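PDB 3I57: mucus binding protein from Lactobacillus reuteri, which probably attaches the bacterium to mucus from the cell wall, this chain being one type 2 repeat, which also has immunoglobulin-binding activity. Local coordinates for residues 6-11 with 69-74; 74-79 with 126-131; 100-105 with 177-182; 118-123 with 138-143. All blocks are in the same frame, centred on the assembly; numbering follows the deposited sequence.

Contact 1: residues 6-11 with 69-74; sequences VQYIDG and YTVIFK
Strands 6-10 and 69-74 run parallel, their short axes 22° apart, and the backbone does most of the joining. Five N-H...O=C bonds cross the gap: Gln7 N to Tyr69 O, Val71 N to Gln7 O, Ile9 N to Val71 O, Phe73 N to Ile9 O and, past the end of the first strand, Gly11 N to Phe73 O at 2.8 Å. The last three arrive almost along the C=O axis.

Apolar contacts are richest on the face of Val6, Tyr8, Val71 and Phe73. The Tyr8 ring lies alongside Val71, with CD2 3.7 Å from Val71 CB. Its CD2 edge also meets the edge of Phe73, 3.7 Å from CE2, so the two rings touch rim to rim and do not stack. Val71 CG2 fills the corner between the Tyr8 ring and Val6 CG1, 4.0 Å away. An alanine in place of Tyr8 would probably leave Val71 and the edge of Phe73 less well covered and lose the hydroxyl bond to Tyr32. On the other face Ile9 CB rests 4.2 Å from Ile72 CG1.

Strand 15-24 pairs with the other edge of 2-10, strand 46-51 flanks 67-80, and helix 35-43 packs against Val71 and Phe73 through Ile38.

Contact 2: residues 74-79 with 126-131; sequences KHHREN and LDDVTG
His75 CG stands anti to its carbonyl carbon (chi1 -65°) and Asp127 CG anti to its backbone N (chi1 178°), bringing imidazole and carboxylate together. His75 ND1 donates to Asp127 OD2 at 2.6 Å, nearly straight at 169°; the acceptor lies in the ring plane and offers its syn lone pair. With NE2 bonded to Asp10, the imidazole is gripped at both nitrogens between two carboxylates, an environment likely to favour its protonated form. Val129 covers one face of the ring, its CB 3.9 Å from the centroid in a CH-pi contact.

Asp127 OD1 takes Val129 N at 2.8 Å in an Asx turn and Thr130 N from above its plane. Arg77 NH2 stands 3.5 Å from Asp127 OD2, which lies out of the guanidinium plane: the direct link is one of charge, with a weak water bridge beside it, and Glu12 is the stronger partner. Glu78 and Leu126 form an antiparallel hydrogen-bonded pair, and Asp128 N reaches His76 O at 2.9 Å.

The C-terminal part of strand 67-80, which pairs further back with 2-10 and 46-51, runs antiparallel to the end of strand 112-127, and Tyr46, at the start of 46-51, meets the His75 ring about perpendicularly.

Contact 3: residues 100-105 with 177-182; sequences VHYKYA and LTVIYT
Two parallel strands, 100-104 and 177-182, pair in the Muc B2-like domain, whose family is grouped with ubiquitin, consistent with a beta-grasp sheet. Four backbone bonds zip them together: His101 N to Leu177 O, Val179 N to His101 O, Lys103 N to Val179 O and Tyr181 N to Lys103 O, between 2.8 and 3.0 Å.

The apolar contacts lie mostly on the face of Val100, Tyr102, Val179 and Tyr181. Val179 sits alongside Tyr102, Val179 CB lying 3.6 Å from Tyr102 CD1. Val179 CG2 touches Val100 CG1 at 3.7 Å. Tyr181 brings CE1 to 3.9 Å from Tyr102 CB, and its hydroxyl bonds to the backbone of Pro151. Val163 of strand 162-168 and Pro158 of strand 156-158 also pack against this face.

The other face mixes His101, Lys103 and Thr178 with Ile180. His101 turns ND1 to Asp113, and Thr178 OG1 lies at the edge of its ring. Lys103, fully extended, crosses Thr178 at about a right angle, its CD resting 3.6 Å from Thr178 CG2.

Contact 4: residues 118-123 with 138-143; sequences VTFTRN and WNEASQ
A loop leading into strand 142-144 folds back beside strand 112-127 within the Muc B2-like domain, held by side chains and one backbone bond with no beta pairing between the segments. Val118 opens the contact, its CB 3.6 Å from Gln143 CB. Phe120 follows: Gln143 CG lies over one face of its ring, 4.0 Å from the centroid, and Ser142 CA meets its edge.

Thr121 is the polar centre. Its N-H points at the syn lone pair of Glu140 OE1, 2.8 Å away and nearly straight at 168°, a reach made possible by the bend of Glu140 at chi2 (82°). Its carbonyl O takes Asn139 N at 2.7 Å, and its OG1 sits between Asn139 OD1 and Glu140 OE2.

Arg122 then lays its extended chain across the Trp138 indole, the guanidinium stacked flat with planes 4° apart and NH2 bonded to Lys91 O beyond. Arg122 CD stands 3.5 Å from the centroid of the six-membered ring of Trp138 in a CH-pi contact. An alanine at Trp138 would remove this platform and probably leave Arg122 less firmly placed and Phe120 CB less covered. Last, Asn123 ND2 lies 3.1 Å from Asn139 OD1 in a weak bond.

Overall arrangement
Contacts 1 and 3 are counterparts: each joins two parallel strands with one largely apolar face, the first in the N-terminal mucin-binding domain, the second in the Muc B2-like domain, with centres about 66 Å apart on opposite sides of the chain's centre. Contacts 1, 2 and 3 are partly buried; contact 4 lies at the surface. Contacts 2 and 4, more polar, share strand 112-127. Contact 2 also shares Lys74 and strand 67-80 with contact 1 and touches it through Asp10 and His75, where a histidine between two carboxylates, probably charged, takes over from mainly apolar packing. Contact 4 falls inside the loop closed by contact 3. Strands 67-80, 112-127 and 93-104 are successive neighbours in one sheet.

Contact 1: residues 6-11 with 69-74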
loop_
_atom_site.group_PDB
_atom_site.type_symbol
_atom_site.label_atom_id
_atom_site.label_comp_id
_atom_site.label_asym_id
_atom_site.label_seq_id
_atom_site.Cartn_x
_atom_site.Cartn_y
_atom_site.Cartn_z
ATOM N N VAL A 6 15.159 1.566 -30.088
ATOM C CA VAL A 6 14.144 2.287 -29.331
ATOM C C VAL A 6 14.012 1.622 -27.981
ATOM O O VAL A 6 13.727 0.436 -27.898
ATOM C CB VAL A 6 12.788 2.254 -30.041
ATOM C CG1 VAL A 6 11.767 3.042 -29.231
ATOM C CG2 VAL A 6 12.925 2.806 -31.452
ATOM N N GLN A 7 14.232 2.389 -26.919
ATOM C CA GLN A 7 14.392 1.780 -25.596
ATOM C C GLN A 7 13.212 2.162 -24.727
ATOM O O GLN A 7 12.970 3.334 -24.500
ATOM C CB GLN A 7 15.717 2.241 -24.956
ATOM C CG GLN A 7 16.928 1.779 -25.806
ATOM C CD GLN A 7 18.211 2.508 -25.459
ATOM O OE1 GLN A 7 19.291 1.898 -25.279
ATOM N NE2 GLN A 7 18.117 3.803 -25.365
ATOM N N TYR A 8 12.502 1.159 -24.243
ATOM C CA TYR A 8 11.351 1.367 -23.357
ATOM C C TYR A 8 11.818 1.311 -21.892
ATOM O O TYR A 8 12.399 0.311 -21.459
ATOM C CB TYR A 8 10.263 0.327 -23.663
ATOM C CG TYR A 8 9.635 0.571 -24.997
ATOM C CD1 TYR A 8 10.254 0.109 -26.153
ATOM C CD2 TYR A 8 8.485 1.343 -25.127
ATOM C CE1 TYR A 8 9.735 0.361 -27.392
ATOM C CE2 TYR A 8 7.935 1.606 -26.385
ATOM C CZ TYR A 8 8.584 1.111 -27.516
ATOM O OH TYR A 8 8.077 1.336 -28.772
ATOM N N ILE A 9 11.592 2.394 -21.152
ATOM C CA ILE A 9 12.238 2.586 -19.847
ATOM C C ILE A 9 11.238 2.811 -18.715
ATOM O O ILE A 9 10.301 3.579 -18.892
ATOM C CB ILE A 9 13.136 3.842 -19.868
ATOM C CG1 ILE A 9 14.217 3.742 -20.958
ATOM C CG2 ILE A 9 13.812 4.052 -18.500
ATOM C CD1 ILE A 9 14.921 2.460 -20.911
ATOM N N ASP A 10 11.462 2.175 -17.558
ATOM C CA ASP A 10 10.728 2.551 -16.322
ATOM C C ASP A 10 11.537 3.655 -15.664
ATOM O O ASP A 10 12.641 3.422 -15.134
ATOM C CB ASP A 10 10.576 1.370 -15.362
ATOM C CG ASP A 10 9.904 1.754 -14.037
ATOM O OD1 ASP A 10 9.894 2.935 -13.673
ATOM O OD2 ASP A 10 9.378 0.853 -13.365
ATOM N N GLY A 11 11.015 4.873 -15.761
ATOM C CA GLY A 11 11.726 6.042 -15.263
ATOM C C GLY A 11 11.637 6.221 -13.763
ATOM O O GLY A 11 12.266 7.134 -13.210
ATOM N N TYR A 69 16.634 6.110 -29.095
ATOM C CA TYR A 69 15.521 6.930 -28.628
ATOM C C TYR A 69 14.836 6.224 -27.487
ATOM O O TYR A 69 14.496 5.041 -27.617
ATOM C CB TYR A 69 14.502 7.124 -29.748
ATOM C CG TYR A 69 15.133 7.708 -30.962
ATOM C CD1 TYR A 69 15.425 9.071 -31.027
ATOM C CD2 TYR A 69 15.513 6.895 -32.031
ATOM C CE1 TYR A 69 16.036 9.609 -32.133
ATOM C CE2 TYR A 69 16.108 7.440 -33.151
ATOM C CZ TYR A 69 16.372 8.788 -33.192
ATOM O OH TYR A 69 16.969 9.329 -34.312
ATOM N N THR A 70 14.616 6.943 -26.393
ATOM C CA THR A 70 13.937 6.359 -25.225
ATOM C C THR A 70 12.431 6.671 -25.187
ATOM O O THR A 70 11.955 7.704 -25.698
ATOM C CB THR A 70 14.600 6.809 -23.906
ATOM O OG1 THR A 70 14.583 8.236 -23.829
ATOM C CG2 THR A 70 16.064 6.322 -23.817
ATOM N N VAL A 71 11.664 5.726 -24.633
ATOM C CA VAL A 71 10.261 5.941 -24.364
ATOM C C VAL A 71 10.139 5.690 -22.873
ATOM O O VAL A 71 10.355 4.573 -22.399
ATOM C CB VAL A 71 9.329 4.946 -25.145
ATOM C CG1 VAL A 71 7.871 5.230 -24.821
ATOM C CG2 VAL A 71 9.515 5.103 -26.656
ATOM N N ILE A 72 9.821 6.732 -22.128
ATOM C CA ILE A 72 9.999 6.659 -20.690
ATOM C C ILE A 72 8.619 6.635 -20.051
ATOM O O ILE A 72 7.753 7.423 -20.418
ATOM C CB ILE A 72 10.824 7.868 -20.141
ATOM C CG1 ILE A 72 12.253 7.852 -20.694
ATOM C CG2 ILE A 72 10.919 7.827 -18.593
ATOM C CD1 ILE A 72 13.053 9.141 -20.428
ATOM N N PHE A 73 8.431 5.722 -19.105
ATOM C CA PHE A 73 7.170 5.621 -18.388
ATOM C C PHE A 73 7.320 5.883 -16.900
ATOM O O PHE A 73 8.389 5.682 -16.326
ATOM C CB PHE A 73 6.618 4.200 -18.512
ATOM C CG PHE A 73 6.380 3.766 -19.921
ATOM C CD1 PHE A 73 5.127 3.881 -20.482
ATOM C CD2 PHE A 73 7.410 3.255 -20.681
ATOM C CE1 PHE A 73 4.898 3.469 -21.802
ATOM C CE2 PHE A 73 7.194 2.854 -22.017
ATOM C CZ PHE A 73 5.941 2.970 -22.558
ATOM N N LYS A 74 6.222 6.284 -16.265
ATOM C CA LYS A 74 6.131 6.218 -14.814
ATOM C C LYS A 74 5.107 5.151 -14.442
ATOM O O LYS A 74 4.505 4.516 -15.320
ATOM C CB LYS A 74 5.748 7.590 -14.229
ATOM C CG LYS A 74 6.739 8.679 -14.525
ATOM C CD LYS A 74 6.234 10.025 -13.947
ATOM C CE LYS A 74 7.371 11.024 -13.754
ATOM N NZ LYS A 74 8.498 10.379 -13.023
#

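Contact 2: residues 74-79 with 126-131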
loop_
_atom_site.group_PDB
_atom_site.type_symbol
_atom_site.label_atom_id
_atom_site.label_comp_id
_atom_site.label_asym_id
_atom_site.label_seq_id
_atom_site.Cartn_x
_atom_site.Cartn_y
_atom_site.Cartn_z
ATOM N N LYS A 74 6.222 6.284 -16.265
ATOM C CA LYS A 74 6.131 6.218 -14.814
ATOM C C LYS A 74 5.107 5.151 -14.442
ATOM O O LYS A 74 4.505 4.516 -15.320
ATOM C CB LYS A 74 5.748 7.590 -14.229
ATOM C CG LYS A 74 6.739 8.679 -14.525
ATOM C CD LYS A 74 6.234 10.025 -13.947
ATOM C CE LYS A 74 7.371 11.024 -13.754
ATOM N NZ LYS A 74 8.498 10.379 -13.023
ATOM N N HIS A 75 4.887 4.947 -13.147
ATOM C CA HIS A 75 3.884 3.941 -12.744
ATOM C C HIS A 75 2.527 4.639 -12.609
ATOM O O HIS A 75 2.440 5.658 -11.917
ATOM C CB HIS A 75 4.250 3.343 -11.387
ATOM C CG HIS A 75 5.522 2.559 -11.376
ATOM N ND1 HIS A 75 5.854 1.699 -10.345
ATOM C CD2 HIS A 75 6.532 2.479 -12.277
ATOM C CE1 HIS A 75 7.024 1.142 -10.607
ATOM N NE2 HIS A 75 7.459 1.603 -11.770
ATOM N N HIS A 76 1.502 4.128 -13.274
ATOM C CA HIS A 76 0.163 4.657 -13.082
ATOM C C HIS A 76 -0.333 4.352 -11.655
ATOM O O HIS A 76 -0.141 3.247 -11.137
ATOM C CB HIS A 76 -0.823 4.104 -14.125
ATOM C CG HIS A 76 -2.181 4.702 -13.984
ATOM N ND1 HIS A 76 -2.436 6.026 -14.283
ATOM C CD2 HIS A 76 -3.316 4.215 -13.429
ATOM C CE1 HIS A 76 -3.694 6.302 -13.989
ATOM N NE2 HIS A 76 -4.253 5.219 -13.478
ATOM N N ARG A 77 -0.943 5.347 -11.015
ATOM C CA ARG A 77 -1.481 5.187 -9.667
ATOM C C ARG A 77 -2.951 5.540 -9.597
ATOM O O ARG A 77 -3.445 6.348 -10.388
ATOM C CB ARG A 77 -0.680 6.033 -8.675
ATOM C CG ARG A 77 0.748 5.487 -8.475
ATOM C CD ARG A 77 1.624 6.338 -7.563
ATOM N NE ARG A 77 2.879 5.630 -7.316
ATOM C CZ ARG A 77 3.922 5.673 -8.142
ATOM N NH1 ARG A 77 3.858 6.403 -9.245
ATOM N NH2 ARG A 77 5.016 4.983 -7.860
ATOM N N GLU A 78 -3.646 4.927 -8.648
ATOM C CA GLU A 78 -5.048 5.228 -8.413
ATOM C C GLU A 78 -5.324 5.159 -6.912
ATOM O O GLU A 78 -4.812 4.293 -6.205
ATOM C CB GLU A 78 -5.953 4.254 -9.170
ATOM C CG GLU A 78 -5.658 2.783 -8.878
ATOM C CD GLU A 78 -6.590 1.821 -9.623
ATOM O OE1 GLU A 78 -6.348 1.597 -10.833
ATOM O OE2 GLU A 78 -7.548 1.289 -8.995
ATOM N N ASN A 79 -6.126 6.091 -6.426
ATOM C CA ASN A 79 -6.484 6.064 -5.023
ATOM C C ASN A 79 -7.428 4.901 -4.753
ATOM O O ASN A 79 -8.383 4.670 -5.511
ATOM C CB ASN A 79 -7.185 7.360 -4.617
ATOM C CG ASN A 79 -6.375 8.593 -4.928
ATOM O OD1 ASN A 79 -5.182 8.644 -4.679
ATOM N ND2 ASN A 79 -7.048 9.624 -5.446
ATOM N N LEU A 126 -2.724 2.837 -5.017
ATOM C CA LEU A 126 -2.292 1.600 -5.630
ATOM C C LEU A 126 -1.383 1.941 -6.803
ATOM O O LEU A 126 -1.668 2.844 -7.584
ATOM C CB LEU A 126 -3.495 0.804 -6.124
ATOM C CG LEU A 126 -3.182 -0.335 -7.071
ATOM C CD1 LEU A 126 -2.501 -1.476 -6.324
ATOM C CD2 LEU A 126 -4.491 -0.764 -7.776
ATOM N N ASP A 127 -0.258 1.245 -6.861
ATOM C CA ASP A 127 0.669 1.339 -7.983
ATOM C C ASP A 127 0.272 0.220 -8.931
ATOM O O ASP A 127 0.404 -0.950 -8.599
ATOM C CB ASP A 127 2.080 1.127 -7.434
ATOM C CG ASP A 127 3.174 1.160 -8.525
ATOM O OD1 ASP A 127 2.900 0.752 -9.663
ATOM O OD2 ASP A 127 4.316 1.554 -8.212
ATOM N N ASP A 128 -0.247 0.593 -10.094
ATOM C CA ASP A 128 -0.730 -0.362 -11.056
ATOM C C ASP A 128 0.365 -1.264 -11.629
ATOM O O ASP A 128 0.051 -2.346 -12.137
ATOM C CB ASP A 128 -1.440 0.362 -12.194
ATOM C CG ASP A 128 -2.857 0.778 -11.851
ATOM O OD1 ASP A 128 -3.466 0.278 -10.864
ATOM O OD2 ASP A 128 -3.369 1.615 -12.622
ATOM N N VAL A 129 1.631 -0.836 -11.574
ATOM C CA VAL A 129 2.718 -1.681 -12.124
ATOM C C VAL A 129 3.061 -2.829 -11.180
ATOM O O VAL A 129 3.247 -3.972 -11.611
ATOM C CB VAL A 129 3.995 -0.888 -12.383
ATOM C CG1 VAL A 129 5.170 -1.856 -12.655
ATOM C CG2 VAL A 129 3.789 0.068 -13.567
ATOM N N THR A 130 3.144 -2.511 -9.894
ATOM C CA THR A 130 3.558 -3.480 -8.886
ATOM C C THR A 130 2.383 -4.194 -8.196
ATOM O O THR A 130 2.578 -5.264 -7.608
ATOM C CB THR A 130 4.431 -2.832 -7.817
ATOM O OG1 THR A 130 3.655 -1.853 -7.120
ATOM C CG2 THR A 130 5.658 -2.136 -8.465
ATOM N N GLY A 131 1.176 -3.639 -8.263
ATOM C CA GLY A 131 0.056 -4.174 -7.469
ATOM C C GLY A 131 0.076 -3.847 -5.981
ATOM O O GLY A 131 -0.805 -4.271 -5.222
HETATM O O HOH W 1 4.568 3.496 -5.441
#

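Contact 3: residues 100-105 with 177-182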
loop_
_atom_site.group_PDB
_atom_site.type_symbol
_atom_site.label_atom_id
_atom_site.label_comp_id
_atom_site.label_asym_id
_atom_site.label_seq_id
_atom_site.Cartn_x
_atom_site.Cartn_y
_atom_site.Cartn_z
ATOM N N VAL A 100 -9.849 -7.247 29.617
ATOM C CA VAL A 100 -9.989 -6.954 31.034
ATOM C C VAL A 100 -10.038 -8.243 31.835
ATOM O O VAL A 100 -10.896 -9.109 31.603
ATOM C CB VAL A 100 -11.250 -6.157 31.323
ATOM C CG1 VAL A 100 -11.339 -5.839 32.849
ATOM C CG2 VAL A 100 -11.295 -4.880 30.452
ATOM N N HIS A 101 -9.084 -8.368 32.744
ATOM C CA HIS A 101 -9.023 -9.467 33.681
ATOM C C HIS A 101 -9.766 -9.092 34.960
ATOM O O HIS A 101 -9.868 -7.907 35.320
ATOM C CB HIS A 101 -7.558 -9.784 34.046
ATOM C CG HIS A 101 -6.689 -10.129 32.882
ATOM N ND1 HIS A 101 -6.994 -11.138 31.991
ATOM C CD2 HIS A 101 -5.491 -9.630 32.491
ATOM C CE1 HIS A 101 -6.021 -11.243 31.099
ATOM N NE2 HIS A 101 -5.108 -10.323 31.369
ATOM N N TYR A 102 -10.240 -10.116 35.676
ATOM C CA TYR A 102 -10.983 -9.903 36.934
ATOM C C TYR A 102 -10.377 -10.804 37.987
ATOM O O TYR A 102 -10.380 -12.033 37.837
ATOM C CB TYR A 102 -12.490 -10.184 36.787
ATOM C CG TYR A 102 -13.145 -9.332 35.730
ATOM C CD1 TYR A 102 -13.362 -7.963 35.932
ATOM C CD2 TYR A 102 -13.486 -9.888 34.496
ATOM C CE1 TYR A 102 -13.929 -7.175 34.937
ATOM C CE2 TYR A 102 -14.037 -9.125 33.499
ATOM C CZ TYR A 102 -14.271 -7.779 33.712
ATOM O OH TYR A 102 -14.817 -7.050 32.672
ATOM N N LYS A 103 -9.833 -10.187 39.030
ATOM C CA LYS A 103 -9.026 -10.902 40.025
ATOM C C LYS A 103 -9.326 -10.465 41.444
ATOM O O LYS A 103 -9.810 -9.363 41.678
ATOM C CB LYS A 103 -7.532 -10.678 39.753
ATOM C CG LYS A 103 -7.040 -11.197 38.374
ATOM C CD LYS A 103 -5.557 -10.883 38.122
ATOM C CE LYS A 103 -5.054 -11.461 36.788
ATOM N NZ LYS A 103 -3.547 -11.396 36.680
ATOM N N TYR A 104 -9.003 -11.324 42.411
ATOM C CA TYR A 104 -9.034 -10.906 43.796
ATOM C C TYR A 104 -7.650 -10.310 44.094
ATOM O O TYR A 104 -6.806 -10.298 43.214
ATOM C CB TYR A 104 -9.397 -12.105 44.691
ATOM C CG TYR A 104 -10.794 -12.635 44.462
ATOM C CD1 TYR A 104 -11.891 -11.957 44.945
ATOM C CD2 TYR A 104 -11.017 -13.835 43.764
ATOM C CE1 TYR A 104 -13.157 -12.423 44.748
ATOM C CE2 TYR A 104 -12.290 -14.314 43.563
ATOM C CZ TYR A 104 -13.362 -13.608 44.074
ATOM O OH TYR A 104 -14.649 -14.040 43.885
ATOM N N ALA A 105 -7.397 -9.813 45.306
ATOM C CA ALA A 105 -6.108 -9.154 45.606
ATOM C C ALA A 105 -4.841 -10.004 45.437
ATOM O O ALA A 105 -3.768 -9.468 45.193
ATOM C CB ALA A 105 -6.126 -8.518 46.975
ATOM N N LEU A 177 -5.827 -4.942 31.074
ATOM C CA LEU A 177 -5.844 -4.339 32.399
ATOM C C LEU A 177 -6.593 -5.234 33.337
ATOM O O LEU A 177 -7.257 -6.136 32.892
ATOM C CB LEU A 177 -6.477 -2.938 32.355
ATOM C CG LEU A 177 -7.945 -2.849 31.953
ATOM C CD1 LEU A 177 -8.860 -2.736 33.171
ATOM C CD2 LEU A 177 -8.182 -1.641 31.025
ATOM N N THR A 178 -6.437 -5.010 34.636
ATOM C CA THR A 178 -7.057 -5.862 35.632
ATOM C C THR A 178 -7.932 -5.048 36.570
ATOM O O THR A 178 -7.497 -4.044 37.111
ATOM C CB THR A 178 -5.991 -6.575 36.492
ATOM O OG1 THR A 178 -5.138 -7.349 35.648
ATOM C CG2 THR A 178 -6.686 -7.518 37.501
ATOM N N VAL A 179 -9.164 -5.501 36.725
ATOM C CA VAL A 179 -10.109 -5.028 37.723
ATOM C C VAL A 179 -9.920 -5.962 38.946
ATOM O O VAL A 179 -9.832 -7.179 38.773
ATOM C CB VAL A 179 -11.527 -5.099 37.132
ATOM C CG1 VAL A 179 -12.614 -4.968 38.208
ATOM C CG2 VAL A 179 -11.714 -3.969 36.072
ATOM N N ILE A 180 -9.826 -5.386 40.148
ATOM C CA ILE A 180 -9.551 -6.136 41.392
ATOM C C ILE A 180 -10.797 -6.079 42.272
ATOM O O ILE A 180 -11.406 -5.007 42.400
ATOM C CB ILE A 180 -8.391 -5.484 42.192
ATOM C CG1 ILE A 180 -7.069 -5.658 41.465
ATOM C CG2 ILE A 180 -8.289 -6.094 43.604
ATOM C CD1 ILE A 180 -5.926 -4.954 42.106
ATOM N N TYR A 181 -11.189 -7.217 42.853
ATOM C CA TYR A 181 -12.376 -7.292 43.698
ATOM C C TYR A 181 -11.965 -7.333 45.157
ATOM O O TYR A 181 -11.132 -8.157 45.560
ATOM C CB TYR A 181 -13.244 -8.531 43.379
ATOM C CG TYR A 181 -14.066 -8.368 42.137
ATOM C CD1 TYR A 181 -13.504 -8.580 40.876
ATOM C CD2 TYR A 181 -15.378 -7.929 42.208
ATOM C CE1 TYR A 181 -14.241 -8.391 39.733
ATOM C CE2 TYR A 181 -16.129 -7.749 41.072
ATOM C CZ TYR A 181 -15.551 -7.967 39.830
ATOM O OH TYR A 181 -16.311 -7.767 38.710
ATOM N N THR A 182 -12.542 -6.421 45.929
ATOM C CA THR A 182 -12.218 -6.273 47.340
ATOM C C THR A 182 -13.440 -6.636 48.179
ATOM O O THR A 182 -14.568 -6.288 47.845
ATOM C CB THR A 182 -11.763 -4.833 47.640
ATOM O OG1 THR A 182 -10.523 -4.572 46.962
ATOM C CG2 THR A 182 -11.560 -4.629 49.134
#

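Contact 4: residues 118-123 with 138-143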
loop_
_atom_site.group_PDB
_atom_site.type_symbol
_atom_site.label_atom_id
_atom_site.label_comp_id
_atom_site.label_asym_id
_atom_site.label_seq_id
_atom_site.Cartn_x
_atom_site.Cartn_y
_atom_site.Cartn_z
ATOM N N VAL A 118 -11.669 -2.609 18.544
ATOM C CA VAL A 118 -11.810 -1.429 17.723
ATOM C C VAL A 118 -11.074 -1.682 16.406
ATOM O O VAL A 118 -10.139 -2.507 16.315
ATOM C CB VAL A 118 -11.244 -0.114 18.372
ATOM C CG1 VAL A 118 -12.018 0.262 19.682
ATOM C CG2 VAL A 118 -9.748 -0.240 18.639
ATOM N N THR A 119 -11.555 -1.016 15.363
ATOM C CA THR A 119 -10.976 -1.169 14.032
ATOM C C THR A 119 -10.601 0.180 13.466
ATOM O O THR A 119 -11.382 1.136 13.566
ATOM C CB THR A 119 -12.012 -1.857 13.097
ATOM O OG1 THR A 119 -12.216 -3.199 13.567
ATOM C CG2 THR A 119 -11.518 -1.880 11.662
ATOM N N PHE A 120 -9.388 0.290 12.913
ATOM C CA PHE A 120 -8.949 1.511 12.244
ATOM C C PHE A 120 -8.879 1.274 10.755
ATOM O O PHE A 120 -8.733 0.129 10.328
ATOM C CB PHE A 120 -7.533 1.884 12.686
ATOM C CG PHE A 120 -7.456 2.251 14.129
ATOM C CD1 PHE A 120 -7.546 3.576 14.510
ATOM C CD2 PHE A 120 -7.356 1.267 15.095
ATOM C CE1 PHE A 120 -7.512 3.919 15.853
ATOM C CE2 PHE A 120 -7.279 1.592 16.452
ATOM C CZ PHE A 120 -7.375 2.911 16.829
ATOM N N THR A 121 -9.012 2.347 9.977
ATOM C CA THR A 121 -8.946 2.232 8.524
ATOM C C THR A 121 -7.968 3.251 7.970
ATOM O O THR A 121 -7.675 4.262 8.603
ATOM C CB THR A 121 -10.321 2.485 7.830
ATOM O OG1 THR A 121 -10.706 3.867 7.984
ATOM C CG2 THR A 121 -11.374 1.610 8.413
ATOM N N ARG A 122 -7.462 2.964 6.784
ATOM C CA ARG A 122 -6.567 3.909 6.100
ATOM C C ARG A 122 -6.769 3.737 4.598
ATOM O O ARG A 122 -6.944 2.601 4.113
ATOM C CB ARG A 122 -5.107 3.692 6.527
ATOM C CG ARG A 122 -4.520 2.298 6.193
ATOM C CD ARG A 122 -3.147 2.109 6.802
ATOM N NE ARG A 122 -2.649 0.750 6.580
ATOM C CZ ARG A 122 -1.417 0.355 6.893
ATOM N NH1 ARG A 122 -0.549 1.221 7.408
ATOM N NH2 ARG A 122 -1.044 -0.899 6.665
ATOM N N ASN A 123 -6.811 4.859 3.877
ATOM C CA ASN A 123 -6.861 4.810 2.426
ATOM C C ASN A 123 -5.466 4.670 1.901
ATOM O O ASN A 123 -4.517 4.834 2.632
ATOM C CB ASN A 123 -7.511 6.067 1.854
ATOM C CG ASN A 123 -9.002 6.024 2.019
ATOM O OD1 ASN A 123 -9.755 5.904 1.044
ATOM N ND2 ASN A 123 -9.434 6.029 3.250
ATOM N N TRP A 138 -3.525 6.444 9.202
ATOM C CA TRP A 138 -4.788 5.934 9.752
ATOM C C TRP A 138 -5.821 7.051 9.815
ATOM O O TRP A 138 -5.521 8.188 10.255
ATOM C CB TRP A 138 -4.559 5.326 11.141
ATOM C CG TRP A 138 -3.693 4.070 11.111
ATOM C CD1 TRP A 138 -2.397 3.943 11.563
ATOM C CD2 TRP A 138 -4.052 2.792 10.566
ATOM N NE1 TRP A 138 -1.954 2.666 11.356
ATOM C CE2 TRP A 138 -2.946 1.937 10.746
ATOM C CE3 TRP A 138 -5.205 2.289 9.939
ATOM C CZ2 TRP A 138 -2.959 0.597 10.326
ATOM C CZ3 TRP A 138 -5.211 0.963 9.515
ATOM C CH2 TRP A 138 -4.097 0.133 9.725
ATOM N N ASN A 139 -7.022 6.764 9.339
ATOM C CA ASN A 139 -8.053 7.791 9.217
ATOM C C ASN A 139 -8.566 8.267 10.576
ATOM O O ASN A 139 -8.984 9.424 10.718
ATOM C CB ASN A 139 -9.241 7.275 8.416
ATOM C CG ASN A 139 -8.922 7.069 6.951
ATOM O OD1 ASN A 139 -9.313 6.052 6.345
ATOM N ND2 ASN A 139 -8.199 8.011 6.372
ATOM N N GLU A 140 -8.569 7.375 11.563
ATOM C CA GLU A 140 -9.103 7.730 12.891
ATOM C C GLU A 140 -7.938 7.867 13.878
ATOM O O GLU A 140 -7.123 6.959 13.987
ATOM C CB GLU A 140 -10.091 6.663 13.367
ATOM C CG GLU A 140 -11.151 6.228 12.342
ATOM C CD GLU A 140 -10.646 5.179 11.342
ATOM O OE1 GLU A 140 -9.497 4.678 11.487
ATOM O OE2 GLU A 140 -11.418 4.836 10.431
ATOM N N ALA A 141 -7.841 8.989 14.599
ATOM C CA ALA A 141 -6.668 9.187 15.462
ATOM C C ALA A 141 -6.801 8.291 16.681
ATOM O O ALA A 141 -5.802 7.843 17.260
ATOM C CB ALA A 141 -6.514 10.657 15.888
ATOM N N SER A 142 -8.042 8.024 17.055
ATOM C CA SER A 142 -8.292 7.005 18.083
ATOM C C SER A 142 -9.681 6.405 17.987
ATOM O O SER A 142 -10.579 6.981 17.361
ATOM C CB SER A 142 -8.027 7.566 19.477
ATOM O OG SER A 142 -8.923 8.609 19.773
ATOM N N GLN A 143 -9.863 5.234 18.587
ATOM C CA GLN A 143 -11.178 4.607 18.633
ATOM C C GLN A 143 -11.469 4.133 20.049
ATOM O O GLN A 143 -10.578 3.622 20.736
ATOM C CB GLN A 143 -11.253 3.407 17.679
ATOM C CG GLN A 143 -11.183 3.756 16.180
ATOM C CD GLN A 143 -12.509 4.355 15.676
ATOM O OE1 GLN A 143 -12.750 5.568 15.792
ATOM N NE2 GLN A 143 -13.375 3.511 15.137
#